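Local coordinates for protein lactose Operon Repressor (Escherichia coli, PDB 1JYE) that represses transcription of the lactose operon, binding operator DNA through an N-terminal domain that is absent from this model of a dimeric variant, at residues R255-S260 against A266-V271; A245-A250 against P284-I289; S77-A82 against I123-L128; L84-Q89 against L296-V301; A135-C140 against T154-I159. The protein carries 1 engineered substitution. All coordinates share one frame; numbering follows the deposited sequence.

Contact 1: R255-S260 against A266-V271; sequences RAITES and ADISVV
The delta carbon of I257 touches both I268 and V270 of the opposing segment. I257 CD1 is 3.7 Å from I268 CG2 and 3.6 Å from V270 CG2, and these two approaches account for the contact. The I257 chain sets its CG1 branch anti to the carbonyl carbon (chi1 -67°) and extends at chi2 (166°), which carries CD1 off helix 247-259 toward the sheet. It meets V270 tip to tip, methyl against methyl, whereas it runs aslant past I268, whose CG2 branch does the touching. The CA atoms of I257 and I268 are 7.4 Å apart, close enough for one isoleucine to bridge the space.

The segments belong to the beta-alpha-beta unit formed by strand 241-244, helix 247-259 and strand 269-271, in a parallel sheet of the periplasmic-binding-protein-like fold. L262, in the intervening loop, touches both isoleucines. R255 and E259 pair with each other instead: R255 NE donates an almost straight bond to E259 OE2 (3.0 Å, 178°), lying in the guanidinium plane but meeting the carboxylate from above its plane. R255 and E259 also pack on S280 and P285 of the second subunit.

With branched aliphatic groups alone meeting across the interface, the cohesion between helix and strand here is dispersive and hydrophobic, without directional bonds.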
# COMPACT_ATOMS: atom_id res chain seq x y z
N ARG A 255 -2.76 -0.66 -18.87
CA ARG A 255 -1.47 -0.56 -19.55
C ARG A 255 -1.46 -1.51 -20.75
O ARG A 255 -0.99 -1.14 -21.83
CB ARG A 255 -0.32 -0.92 -18.61
CG ARG A 255 1.02 -0.92 -19.34
CD ARG A 255 2.18 -1.41 -18.49
NE ARG A 255 3.29 -1.81 -19.37
CZ ARG A 255 4.15 -2.78 -19.10
NH1 ARG A 255 4.07 -3.46 -17.97
NH2 ARG A 255 5.09 -3.09 -19.99
N ALA A 256 -1.98 -2.72 -20.57
CA ALA A 256 -2.02 -3.69 -21.66
C ALA A 256 -2.84 -3.15 -22.82
O ALA A 256 -2.43 -3.22 -23.98
CB ALA A 256 -2.61 -5.01 -21.16
N ILE A 257 -4.01 -2.61 -22.50
CA ILE A 257 -4.91 -2.04 -23.50
C ILE A 257 -4.20 -0.94 -24.29
O ILE A 257 -4.18 -0.94 -25.52
CB ILE A 257 -6.17 -1.46 -22.83
CG1 ILE A 257 -7.00 -2.59 -22.23
CG2 ILE A 257 -6.99 -0.67 -23.85
CD1 ILE A 257 -8.08 -2.12 -21.26
N THR A 258 -3.59 -0.01 -23.56
CA THR A 258 -2.90 1.11 -24.16
C THR A 258 -1.72 0.70 -25.04
O THR A 258 -1.57 1.20 -26.16
CB THR A 258 -2.40 2.09 -23.08
OG1 THR A 258 -3.50 2.50 -22.27
CG2 THR A 258 -1.77 3.32 -23.72
N GLU A 259 -0.89 -0.22 -24.55
CA GLU A 259 0.27 -0.66 -25.33
C GLU A 259 -0.14 -1.49 -26.53
O GLU A 259 0.66 -1.70 -27.45
CB GLU A 259 1.25 -1.42 -24.43
CG GLU A 259 1.69 -0.62 -23.21
CD GLU A 259 2.95 -1.16 -22.56
OE1 GLU A 259 3.21 -2.38 -22.63
OE2 GLU A 259 3.68 -0.35 -21.94
N SER A 260 -1.38 -1.97 -26.54
CA SER A 260 -1.89 -2.77 -27.65
C SER A 260 -2.44 -1.85 -28.74
O SER A 260 -2.98 -2.31 -29.74
CB SER A 260 -2.99 -3.72 -27.17
OG SER A 260 -2.46 -4.72 -26.31
N ALA A 266 -12.65 4.67 -24.55
CA ALA A 266 -13.20 4.75 -25.90
C ALA A 266 -13.25 3.40 -26.62
O ALA A 266 -14.22 3.10 -27.31
CB ALA A 266 -12.41 5.75 -26.72
N ASP A 267 -12.20 2.60 -26.48
CA ASP A 267 -12.14 1.30 -27.14
C ASP A 267 -12.50 0.18 -26.18
O ASP A 267 -13.33 -0.68 -26.49
CB ASP A 267 -10.75 1.07 -27.73
CG ASP A 267 -10.46 1.98 -28.91
OD1 ASP A 267 -9.28 2.32 -29.13
OD2 ASP A 267 -11.42 2.35 -29.62
N ILE A 268 -11.88 0.17 -25.00
CA ILE A 268 -12.17 -0.85 -24.00
C ILE A 268 -12.37 -0.19 -22.65
O ILE A 268 -11.44 0.39 -22.09
CB ILE A 268 -11.04 -1.89 -23.89
CG1 ILE A 268 -10.85 -2.61 -25.23
CG2 ILE A 268 -11.38 -2.90 -22.79
CD1 ILE A 268 -9.80 -3.70 -25.19
N SER A 269 -13.59 -0.27 -22.13
CA SER A 269 -13.91 0.32 -20.83
C SER A 269 -13.39 -0.60 -19.73
O SER A 269 -13.31 -1.82 -19.90
CB SER A 269 -15.42 0.52 -20.68
OG SER A 269 -15.88 1.58 -21.50
N VAL A 270 -13.05 -0.00 -18.60
CA VAL A 270 -12.53 -0.77 -17.48
C VAL A 270 -13.13 -0.32 -16.16
O VAL A 270 -13.24 0.88 -15.90
CB VAL A 270 -10.98 -0.62 -17.39
CG1 VAL A 270 -10.45 -1.40 -16.20
CG2 VAL A 270 -10.33 -1.11 -18.67
N VAL A 271 -13.53 -1.29 -15.34
CA VAL A 271 -14.07 -0.99 -14.02
C VAL A 271 -13.18 -1.72 -13.02
O VAL A 271 -12.94 -2.93 -13.15
CB VAL A 271 -15.52 -1.49 -13.86
CG1 VAL A 271 -16.02 -1.17 -12.46
CG2 VAL A 271 -16.41 -0.85 -14.90

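Contact 2: A245-A250 against P284-I289; sequences ANDQMA and PPLTTI
D247 OD1 receives the hydroxyl of T288 in the one hydrogen bond between the segments: T288 OG1 donates to it at 2.7 Å, on the syn lone pair of the carboxylate. This places the contact at the start of helix 247-259, separated by two residues from strand 241-244 in the periplasmic-binding-protein-like fold, where the helix N-terminus faces the beginning of strand 288-290. The two side chains cross at about a right angle. In T288 the hydroxyl stands opposite the backbone N (chi1 -178°), where it meets the aspartate.

The carboxylate is gripped beyond this pair as well. D247 OD2 accepts from T276 N and weakly from D275 N, while OD1 has a weak bond from Y273 N, so a buried acid is satisfied by a cluster of donors. That surrounding, together with the helix start, would probably favour its charged form.

L286 supplies the apolar half. Its CD2 methyl sits 3.4 Å from D247 OD1 and 3.7 Å from A250 CB, one helical turn further on. The leucine thus fills the angle between the aspartate and the alanine, passing D247 on a slant and bringing the helix surface and the loop before strand 288-290 together. M254, further along the helix, touches L286 too.

The helix start itself is capped by N246, the N-cap residue: M249 N donates to N246 OD1 at 2.8 Å with an N-H...O angle of 160°, the donor tilted 33° from the amide carbonyl plane.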
# COMPACT_ATOMS: atom_id res chain seq x y z
N ALA A 245 -11.01 -7.30 -10.81
CA ALA A 245 -11.13 -7.55 -9.37
C ALA A 245 -10.58 -6.51 -8.39
O ALA A 245 -10.99 -6.49 -7.24
CB ALA A 245 -10.58 -8.94 -9.04
N ASN A 246 -9.64 -5.69 -8.83
CA ASN A 246 -9.15 -4.63 -7.96
C ASN A 246 -8.49 -3.55 -8.79
O ASN A 246 -8.24 -3.75 -9.98
CB ASN A 246 -8.26 -5.17 -6.82
CG ASN A 246 -6.82 -5.46 -7.24
OD1 ASN A 246 -6.51 -5.59 -8.42
ND2 ASN A 246 -5.94 -5.59 -6.24
N ASP A 247 -8.25 -2.40 -8.19
CA ASP A 247 -7.67 -1.29 -8.93
C ASP A 247 -6.27 -1.54 -9.47
O ASP A 247 -5.94 -1.09 -10.56
CB ASP A 247 -7.70 -0.02 -8.08
CG ASP A 247 -9.12 0.47 -7.82
OD1 ASP A 247 -10.05 0.02 -8.53
OD2 ASP A 247 -9.30 1.30 -6.91
N GLN A 248 -5.44 -2.24 -8.71
CA GLN A 248 -4.09 -2.51 -9.18
C GLN A 248 -4.09 -3.41 -10.41
O GLN A 248 -3.35 -3.16 -11.36
CB GLN A 248 -3.25 -3.12 -8.06
CG GLN A 248 -2.86 -2.09 -7.00
CD GLN A 248 -2.42 -2.73 -5.71
OE1 GLN A 248 -3.23 -3.27 -4.97
NE2 GLN A 248 -1.12 -2.67 -5.44
N MET A 249 -4.92 -4.45 -10.41
CA MET A 249 -4.97 -5.30 -11.60
C MET A 249 -5.55 -4.48 -12.74
O MET A 249 -5.20 -4.68 -13.90
CB MET A 249 -5.81 -6.55 -11.35
CG MET A 249 -5.16 -7.53 -10.39
SD MET A 249 -5.96 -9.14 -10.42
CE MET A 249 -7.46 -8.78 -9.64
N ALA A 250 -6.45 -3.55 -12.42
CA ALA A 250 -7.06 -2.71 -13.45
C ALA A 250 -5.99 -1.83 -14.08
O ALA A 250 -6.01 -1.58 -15.29
CB ALA A 250 -8.18 -1.85 -12.87
N PRO A 284 -6.49 6.90 -18.02
CA PRO A 284 -7.22 7.99 -17.37
C PRO A 284 -7.76 7.55 -16.01
O PRO A 284 -7.69 6.37 -15.67
CB PRO A 284 -8.33 8.29 -18.37
CG PRO A 284 -8.66 6.94 -18.89
CD PRO A 284 -7.29 6.31 -19.11
N PRO A 285 -8.30 8.49 -15.22
CA PRO A 285 -8.85 8.15 -13.90
C PRO A 285 -9.81 6.96 -13.99
O PRO A 285 -10.66 6.91 -14.87
CB PRO A 285 -9.51 9.44 -13.46
CG PRO A 285 -8.54 10.47 -14.00
CD PRO A 285 -8.30 9.95 -15.41
N LEU A 286 -9.64 6.04 -13.06
CA LEU A 286 -10.39 4.78 -13.03
C LEU A 286 -11.76 4.71 -12.36
O LEU A 286 -11.92 5.04 -11.19
CB LEU A 286 -9.49 3.71 -12.42
CG LEU A 286 -10.04 2.29 -12.26
CD1 LEU A 286 -10.27 1.67 -13.63
CD2 LEU A 286 -9.05 1.45 -11.46
N THR A 287 -12.75 4.24 -13.12
CA THR A 287 -14.09 4.04 -12.59
C THR A 287 -13.92 2.80 -11.73
O THR A 287 -13.33 1.82 -12.18
CB THR A 287 -15.10 3.76 -13.70
OG1 THR A 287 -15.28 4.94 -14.49
CG2 THR A 287 -16.45 3.32 -13.12
N THR A 288 -14.44 2.82 -10.51
CA THR A 288 -14.25 1.69 -9.62
C THR A 288 -15.35 1.56 -8.57
O THR A 288 -16.30 2.34 -8.55
CB THR A 288 -12.87 1.85 -8.93
OG1 THR A 288 -12.60 0.73 -8.08
CG2 THR A 288 -12.84 3.14 -8.11
N ILE A 289 -15.21 0.56 -7.70
CA ILE A 289 -16.16 0.32 -6.62
C ILE A 289 -15.45 0.67 -5.32
O ILE A 289 -14.43 0.07 -4.97
CB ILE A 289 -16.58 -1.16 -6.56
CG1 ILE A 289 -17.19 -1.59 -7.90
CG2 ILE A 289 -17.54 -1.38 -5.40
CD1 ILE A 289 -18.41 -0.79 -8.31

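Contact 3: S77-A82 against I123-L128; sequences SQIVAA and IINYPL
Helix 74-89 passes over strand 122-125 with the CA atoms of V80 and N125, the nearest pair of the two segments, 8.2 Å apart, a spacing that side chains must bridge. N125 does so from the strand. Its CG stands anti to the backbone N (chi1 -173°), which sends the amide out toward the helix, where its two ends meet different residues. N125 OD1 lies 3.6 Å from I79 CD1 and 4.0 Å from I79 CG2, facing two methyl groups of one isoleucine. The other end, N125 ND2, is 3.9 Å from V80 CG2. I79 and V80 each run aslant to the amide, so I79 methyls lie near its oxygen and a V80 methyl near its nitrogen, all on the helix side.

These are van der Waals approaches of a polar group to hydrocarbon. The polar need of the amide nitrogen is met elsewhere: N125 ND2 is hydrogen-bonded to T68 OG1 at the end of the adjacent strand 63-68. That bond is likely to hold the buried amide in this turn, nitrogen toward V80 and oxygen toward I79.

The strand belongs to the parallel sheet with strand order 93-98, 63-68, 122-125, 145-147, in one half of the two-lobed periplasmic-binding-protein-like fold. It is flanked by 63-68 and 145-147, with helix 74-89 packed on the sheet. F293 and L296 of helix 293-308 touch I79, and V80 packs on L71 of the second subunit, so this helix lies between its own sheet and the dimer partner.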
# COMPACT_ATOMS: atom_id res chain seq x y z
N SER A 77 -3.33 -3.64 4.29
CA SER A 77 -2.62 -2.55 4.97
C SER A 77 -3.54 -1.39 5.32
O SER A 77 -3.38 -0.75 6.35
CB SER A 77 -1.44 -2.07 4.11
OG SER A 77 -1.87 -1.61 2.85
N GLN A 78 -4.52 -1.10 4.47
CA GLN A 78 -5.44 0.00 4.76
C GLN A 78 -6.32 -0.37 5.95
O GLN A 78 -6.58 0.45 6.83
CB GLN A 78 -6.31 0.31 3.54
CG GLN A 78 -5.52 0.70 2.29
CD GLN A 78 -4.65 1.92 2.51
OE1 GLN A 78 -5.13 2.98 2.88
NE2 GLN A 78 -3.35 1.77 2.28
N ILE A 79 -6.77 -1.62 5.98
CA ILE A 79 -7.61 -2.08 7.07
C ILE A 79 -6.86 -2.07 8.40
O ILE A 79 -7.34 -1.54 9.39
CB ILE A 79 -8.14 -3.50 6.79
CG1 ILE A 79 -9.01 -3.47 5.54
CG2 ILE A 79 -8.90 -4.03 8.01
CD1 ILE A 79 -9.49 -4.84 5.07
N VAL A 80 -5.66 -2.64 8.41
CA VAL A 80 -4.88 -2.70 9.64
C VAL A 80 -4.49 -1.30 10.12
O VAL A 80 -4.43 -1.06 11.33
CB VAL A 80 -3.63 -3.60 9.47
CG1 VAL A 80 -2.76 -3.53 10.71
CG2 VAL A 80 -4.08 -5.04 9.23
N ALA A 81 -4.23 -0.39 9.19
CA ALA A 81 -3.88 0.98 9.58
C ALA A 81 -5.04 1.57 10.37
O ALA A 81 -4.84 2.20 11.41
CB ALA A 81 -3.61 1.82 8.33
N ALA A 82 -6.25 1.36 9.88
CA ALA A 82 -7.45 1.87 10.54
C ALA A 82 -7.65 1.19 11.89
O ALA A 82 -8.08 1.82 12.85
CB ALA A 82 -8.67 1.65 9.65
N ILE A 123 -8.97 -10.08 15.88
CA ILE A 123 -9.55 -9.64 14.61
C ILE A 123 -8.84 -10.48 13.55
O ILE A 123 -7.61 -10.46 13.44
CB ILE A 123 -9.30 -8.14 14.35
CG1 ILE A 123 -10.02 -7.30 15.40
CG2 ILE A 123 -9.79 -7.77 12.96
CD1 ILE A 123 -9.82 -5.80 15.27
N ILE A 124 -9.62 -11.26 12.80
CA ILE A 124 -9.07 -12.13 11.77
C ILE A 124 -9.25 -11.48 10.40
O ILE A 124 -10.33 -11.54 9.81
CB ILE A 124 -9.77 -13.51 11.78
CG1 ILE A 124 -9.80 -14.08 13.21
CG2 ILE A 124 -9.03 -14.47 10.86
CD1 ILE A 124 -8.43 -14.33 13.82
N ASN A 125 -8.18 -10.87 9.91
CA ASN A 125 -8.18 -10.18 8.62
C ASN A 125 -7.46 -11.07 7.60
O ASN A 125 -6.46 -10.68 7.01
CB ASN A 125 -7.46 -8.84 8.78
CG ASN A 125 -7.54 -7.98 7.54
OD1 ASN A 125 -8.62 -7.83 6.95
ND2 ASN A 125 -6.41 -7.40 7.14
N TYR A 126 -8.01 -12.27 7.40
CA TYR A 126 -7.43 -13.26 6.51
C TYR A 126 -8.57 -14.01 5.82
O TYR A 126 -9.55 -14.38 6.46
CB TYR A 126 -6.59 -14.23 7.35
CG TYR A 126 -5.81 -15.25 6.56
CD1 TYR A 126 -4.62 -14.91 5.93
CD2 TYR A 126 -6.27 -16.56 6.43
CE1 TYR A 126 -3.90 -15.85 5.19
CE2 TYR A 126 -5.57 -17.50 5.70
CZ TYR A 126 -4.38 -17.14 5.08
OH TYR A 126 -3.69 -18.08 4.35
N PRO A 127 -8.46 -14.26 4.50
CA PRO A 127 -9.53 -14.96 3.76
C PRO A 127 -9.74 -16.41 4.17
O PRO A 127 -8.83 -17.23 4.09
CB PRO A 127 -9.09 -14.81 2.31
CG PRO A 127 -7.59 -14.87 2.42
CD PRO A 127 -7.32 -13.98 3.62
N LEU A 128 -10.96 -16.73 4.61
CA LEU A 128 -11.27 -18.09 5.05
C LEU A 128 -12.64 -18.53 4.55
O LEU A 128 -13.60 -17.77 4.61
CB LEU A 128 -11.28 -18.14 6.58
CG LEU A 128 -9.94 -17.93 7.29
CD1 LEU A 128 -10.17 -17.55 8.74
CD2 LEU A 128 -9.10 -19.20 7.18

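Contact 4: L84-Q89 against L296-V301; sequences LSRADQ and LGQTSV. Engineered in segment 84-89: L84 (natural residue Lys).
Aliphatic packing joins R86 to V301 and Q298. R86 CG lies 3.7 Å from V301 CB, and R86 CD is 3.9 Å from Q298 CG, so the methylene part of the arginine rests against the opposing helix. Its chain leaves with CG anti to the backbone N and then bends at chi2 (54°), a turn that lets the guanidinium pass beside Q298. The guanidinium and the Q298 amide planes are 57° apart, and Q298 CG approaches the former at a slant. R86 CG also lies 3.6 Å from the backbone oxygen Q298 O.

Polar links engage the charged end. Within helix 74-89, R86 NH1 donates to Q89 OE1 at 2.9 Å, coming from above the amide carbonyl plane. Two links run to helix 293-308: R86 NE forms a salt bridge with D302, and a water accepts from Q89 NE2 at 2.6 Å and from Q298 NE2 at 2.7 Å. Were the arginine cut back to an alanine, D302 would probably lose this charge partner and a gap would open beside V301 and Q298.

The nearby L84 is an engineered residue, natural lysine, and packs on L71 of the second subunit.

The axes of the short segments approach to 8.2 Å at a signed angle of -39°, with similar N-to-C directions. This is helix-on-helix packing of 74-89 against 293-308, two helices distant in sequence brought together in one lobe of the periplasmic-binding-protein-like fold.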
# COMPACT_ATOMS: atom_id res chain seq x y z
N LEU A 84 -5.26 -0.02 13.85
CA LEU A 84 -4.27 0.54 14.76
C LEU A 84 -4.64 1.95 15.20
O LEU A 84 -4.42 2.32 16.35
CB LEU A 84 -2.89 0.55 14.09
CG LEU A 84 -2.32 -0.82 13.73
CD1 LEU A 84 -0.99 -0.64 13.00
CD2 LEU A 84 -2.14 -1.66 14.98
N SER A 85 -5.19 2.74 14.29
CA SER A 85 -5.59 4.10 14.62
C SER A 85 -6.70 4.11 15.67
O SER A 85 -6.62 4.82 16.67
CB SER A 85 -6.06 4.84 13.37
OG SER A 85 -6.49 6.16 13.70
N ARG A 86 -7.74 3.31 15.43
CA ARG A 86 -8.87 3.25 16.36
C ARG A 86 -8.48 2.64 17.70
O ARG A 86 -8.96 3.07 18.75
CB ARG A 86 -10.02 2.46 15.73
CG ARG A 86 -11.31 2.49 16.55
CD ARG A 86 -11.75 3.91 16.86
NE ARG A 86 -13.06 3.95 17.50
CZ ARG A 86 -13.53 5.00 18.18
NH1 ARG A 86 -12.80 6.09 18.31
NH2 ARG A 86 -14.74 4.94 18.72
N ALA A 87 -7.60 1.63 17.66
CA ALA A 87 -7.15 0.99 18.88
C ALA A 87 -6.44 2.02 19.75
O ALA A 87 -6.69 2.11 20.96
CB ALA A 87 -6.20 -0.15 18.55
N ASP A 88 -5.57 2.80 19.13
CA ASP A 88 -4.83 3.85 19.83
C ASP A 88 -5.82 4.81 20.48
O ASP A 88 -5.67 5.20 21.63
CB ASP A 88 -3.95 4.62 18.84
CG ASP A 88 -3.04 5.63 19.52
OD1 ASP A 88 -2.63 6.60 18.85
OD2 ASP A 88 -2.73 5.46 20.71
N GLN A 89 -6.85 5.18 19.71
CA GLN A 89 -7.88 6.09 20.19
C GLN A 89 -8.60 5.56 21.42
O GLN A 89 -8.96 6.32 22.32
CB GLN A 89 -8.92 6.33 19.09
CG GLN A 89 -8.42 7.12 17.89
CD GLN A 89 -9.42 7.11 16.74
OE1 GLN A 89 -10.61 7.39 16.94
NE2 GLN A 89 -8.95 6.78 15.54
N LEU A 296 -14.05 0.07 7.74
CA LEU A 296 -14.03 -1.33 8.16
C LEU A 296 -13.08 -1.55 9.34
O LEU A 296 -13.46 -2.16 10.34
CB LEU A 296 -13.60 -2.22 6.99
CG LEU A 296 -13.44 -3.71 7.32
CD1 LEU A 296 -14.77 -4.29 7.79
CD2 LEU A 296 -12.93 -4.45 6.09
N GLY A 297 -11.86 -1.05 9.22
CA GLY A 297 -10.89 -1.21 10.30
C GLY A 297 -11.35 -0.54 11.58
O GLY A 297 -11.29 -1.13 12.66
N GLN A 298 -11.82 0.69 11.46
CA GLN A 298 -12.31 1.44 12.61
C GLN A 298 -13.46 0.69 13.28
O GLN A 298 -13.45 0.46 14.49
CB GLN A 298 -12.80 2.82 12.16
CG GLN A 298 -13.30 3.72 13.28
CD GLN A 298 -13.96 4.97 12.74
OE1 GLN A 298 -15.11 4.94 12.30
NE2 GLN A 298 -13.23 6.08 12.76
N THR A 299 -14.44 0.30 12.48
CA THR A 299 -15.60 -0.41 13.00
C THR A 299 -15.24 -1.74 13.66
O THR A 299 -15.84 -2.12 14.66
CB THR A 299 -16.65 -0.64 11.89
OG1 THR A 299 -16.96 0.62 11.27
CG2 THR A 299 -17.93 -1.23 12.47
N SER A 300 -14.25 -2.44 13.10
CA SER A 300 -13.86 -3.74 13.66
C SER A 300 -13.36 -3.61 15.10
O SER A 300 -13.59 -4.50 15.93
CB SER A 300 -12.79 -4.41 12.79
OG SER A 300 -11.53 -3.76 12.89
N VAL A 301 -12.67 -2.52 15.40
CA VAL A 301 -12.16 -2.32 16.75
C VAL A 301 -13.31 -2.05 17.71
O VAL A 301 -13.40 -2.65 18.78
CB VAL A 301 -11.14 -1.16 16.81
CG1 VAL A 301 -10.71 -0.91 18.25
CG2 VAL A 301 -9.93 -1.50 15.95
O HOH W 1 -10.73 5.85 13.84

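Contact 5: A135-C140 against T154-I159; sequences AVEAAC and TPINSI
Helix 130-139 and the connection leading into strand 158-161 meet where E137 stretches across the side of I156. E137 keeps CG anti to the backbone N (chi1 -178°) and stays extended at chi2, so that the carboxylate is carried past the isoleucine, the two side chains sliding by each other in opposite directions. I156 CG2 is the touching branch: it lies 3.3 Å from E137 OE2 and 3.4 Å from E137 CD. A methyl thus packs against the carboxylate, whose two oxygens each accept from an ordered water.

These two waters provide the polar ties. One donates to E137 OE2 at 2.6 Å and accepts from N157 N at 2.9 Å; another donates to E137 OE1 and to P155 O, both at 2.9 Å. The carboxylate lies over I156 CG2, and its waters reach the backbone of the residues before and after I156. P155 is the centre of an inverse gamma turn, closed by I156 N donating to T154 O at 2.8 Å, and the P155 carbonyl of this tight turn accepts from the second water.

A leucine in place of E137 would probably leave both bridging waters without their carboxylate partner and so break the solvent link from the helix to P155 and N157.

F147 of strand 145-147 touches both E137 and I156, and its backbone is hydrogen-bonded to N157 and I159; T154 OG1 is bonded to D130 OD2, near the start of the same helix as E137.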
# COMPACT_ATOMS: atom_id res chain seq x y z
N ALA A 135 -13.42 -23.29 11.91
CA ALA A 135 -12.29 -23.97 12.55
C ALA A 135 -11.40 -22.96 13.28
O ALA A 135 -10.95 -23.22 14.39
CB ALA A 135 -11.49 -24.72 11.50
N VAL A 136 -11.15 -21.82 12.65
CA VAL A 136 -10.33 -20.80 13.28
C VAL A 136 -11.03 -20.25 14.52
O VAL A 136 -10.39 -20.02 15.55
CB VAL A 136 -10.03 -19.64 12.30
CG1 VAL A 136 -9.35 -18.49 13.04
CG2 VAL A 136 -9.13 -20.14 11.18
N GLU A 137 -12.34 -20.04 14.43
CA GLU A 137 -13.08 -19.53 15.57
C GLU A 137 -12.96 -20.49 16.76
O GLU A 137 -12.82 -20.06 17.90
CB GLU A 137 -14.56 -19.34 15.22
CG GLU A 137 -15.39 -18.75 16.34
CD GLU A 137 -16.88 -18.80 16.07
OE1 GLU A 137 -17.41 -19.91 15.85
OE2 GLU A 137 -17.52 -17.72 16.06
N ALA A 138 -13.02 -21.78 16.47
CA ALA A 138 -12.92 -22.79 17.52
C ALA A 138 -11.55 -22.71 18.20
O ALA A 138 -11.43 -22.94 19.40
CB ALA A 138 -13.13 -24.18 16.93
N ALA A 139 -10.53 -22.36 17.43
CA ALA A 139 -9.17 -22.26 17.95
C ALA A 139 -8.93 -21.03 18.81
O ALA A 139 -7.90 -20.93 19.48
CB ALA A 139 -8.18 -22.30 16.80
N CYS A 140 -9.86 -20.08 18.80
CA CYS A 140 -9.69 -18.86 19.58
C CYS A 140 -9.93 -19.04 21.08
O CYS A 140 -9.77 -18.09 21.86
CB CYS A 140 -10.59 -17.76 19.01
SG CYS A 140 -10.14 -17.26 17.34
N THR A 154 -21.33 -17.38 6.71
CA THR A 154 -20.66 -18.17 7.74
C THR A 154 -21.12 -17.72 9.12
O THR A 154 -21.08 -16.53 9.44
CB THR A 154 -19.14 -18.05 7.62
OG1 THR A 154 -18.75 -18.34 6.27
CG2 THR A 154 -18.44 -19.04 8.55
N PRO A 155 -21.56 -18.67 9.97
CA PRO A 155 -22.04 -18.41 11.33
C PRO A 155 -21.00 -18.02 12.38
O PRO A 155 -20.82 -18.72 13.38
CB PRO A 155 -22.75 -19.72 11.68
CG PRO A 155 -21.88 -20.73 11.02
CD PRO A 155 -21.63 -20.10 9.65
N ILE A 156 -20.32 -16.91 12.14
CA ILE A 156 -19.33 -16.39 13.07
C ILE A 156 -19.52 -14.87 13.12
O ILE A 156 -20.34 -14.34 12.38
CB ILE A 156 -17.88 -16.72 12.60
CG1 ILE A 156 -17.69 -16.39 11.12
CG2 ILE A 156 -17.60 -18.20 12.82
CD1 ILE A 156 -17.66 -14.92 10.80
N ASN A 157 -18.78 -14.19 13.98
CA ASN A 157 -18.89 -12.73 14.07
C ASN A 157 -18.05 -12.16 12.94
O ASN A 157 -16.88 -12.51 12.79
CB ASN A 157 -18.37 -12.22 15.41
CG ASN A 157 -19.19 -12.72 16.58
OD1 ASN A 157 -20.42 -12.72 16.52
ND2 ASN A 157 -18.53 -13.13 17.65
N SER A 158 -18.65 -11.28 12.13
CA SER A 158 -17.91 -10.72 11.01
C SER A 158 -18.45 -9.39 10.51
O SER A 158 -19.56 -8.98 10.83
CB SER A 158 -17.94 -11.71 9.84
OG SER A 158 -19.28 -11.91 9.40
N ILE A 159 -17.61 -8.71 9.74
CA ILE A 159 -17.97 -7.45 9.10
C ILE A 159 -17.32 -7.52 7.74
O ILE A 159 -16.09 -7.64 7.64
CB ILE A 159 -17.40 -6.21 9.82
CG1 ILE A 159 -17.80 -6.22 11.30
CG2 ILE A 159 -17.92 -4.95 9.12
CD1 ILE A 159 -17.16 -5.09 12.10
O HOH W 2 -16.66 -15.27 15.60
O HOH W 3 -19.67 -21.13 14.42

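Overall arrangement
The five contacts fall into two groups, consistent with the two lobes of a periplasmic-binding-protein-like core. Contacts 1 and 2 share helix 247-259, have centres about 12 Å apart and touch, V270 packing on L286 and A250. In the other group, 3 and 4 share helix 74-89 with centres about 11 Å apart, and 5 joins both through V136 on L128 and I159 on L296. The centres of contacts 1 and 5 are about 41 Å apart. Along the chain, 3 and 4 interlock; contact 4 brings residues 84-89 and 296-301, more than 200 apart, into one lobe, with contact 5 and the other lobe's contacts 1 and 2 between them. Contacts 1 to 4 touch the second subunit.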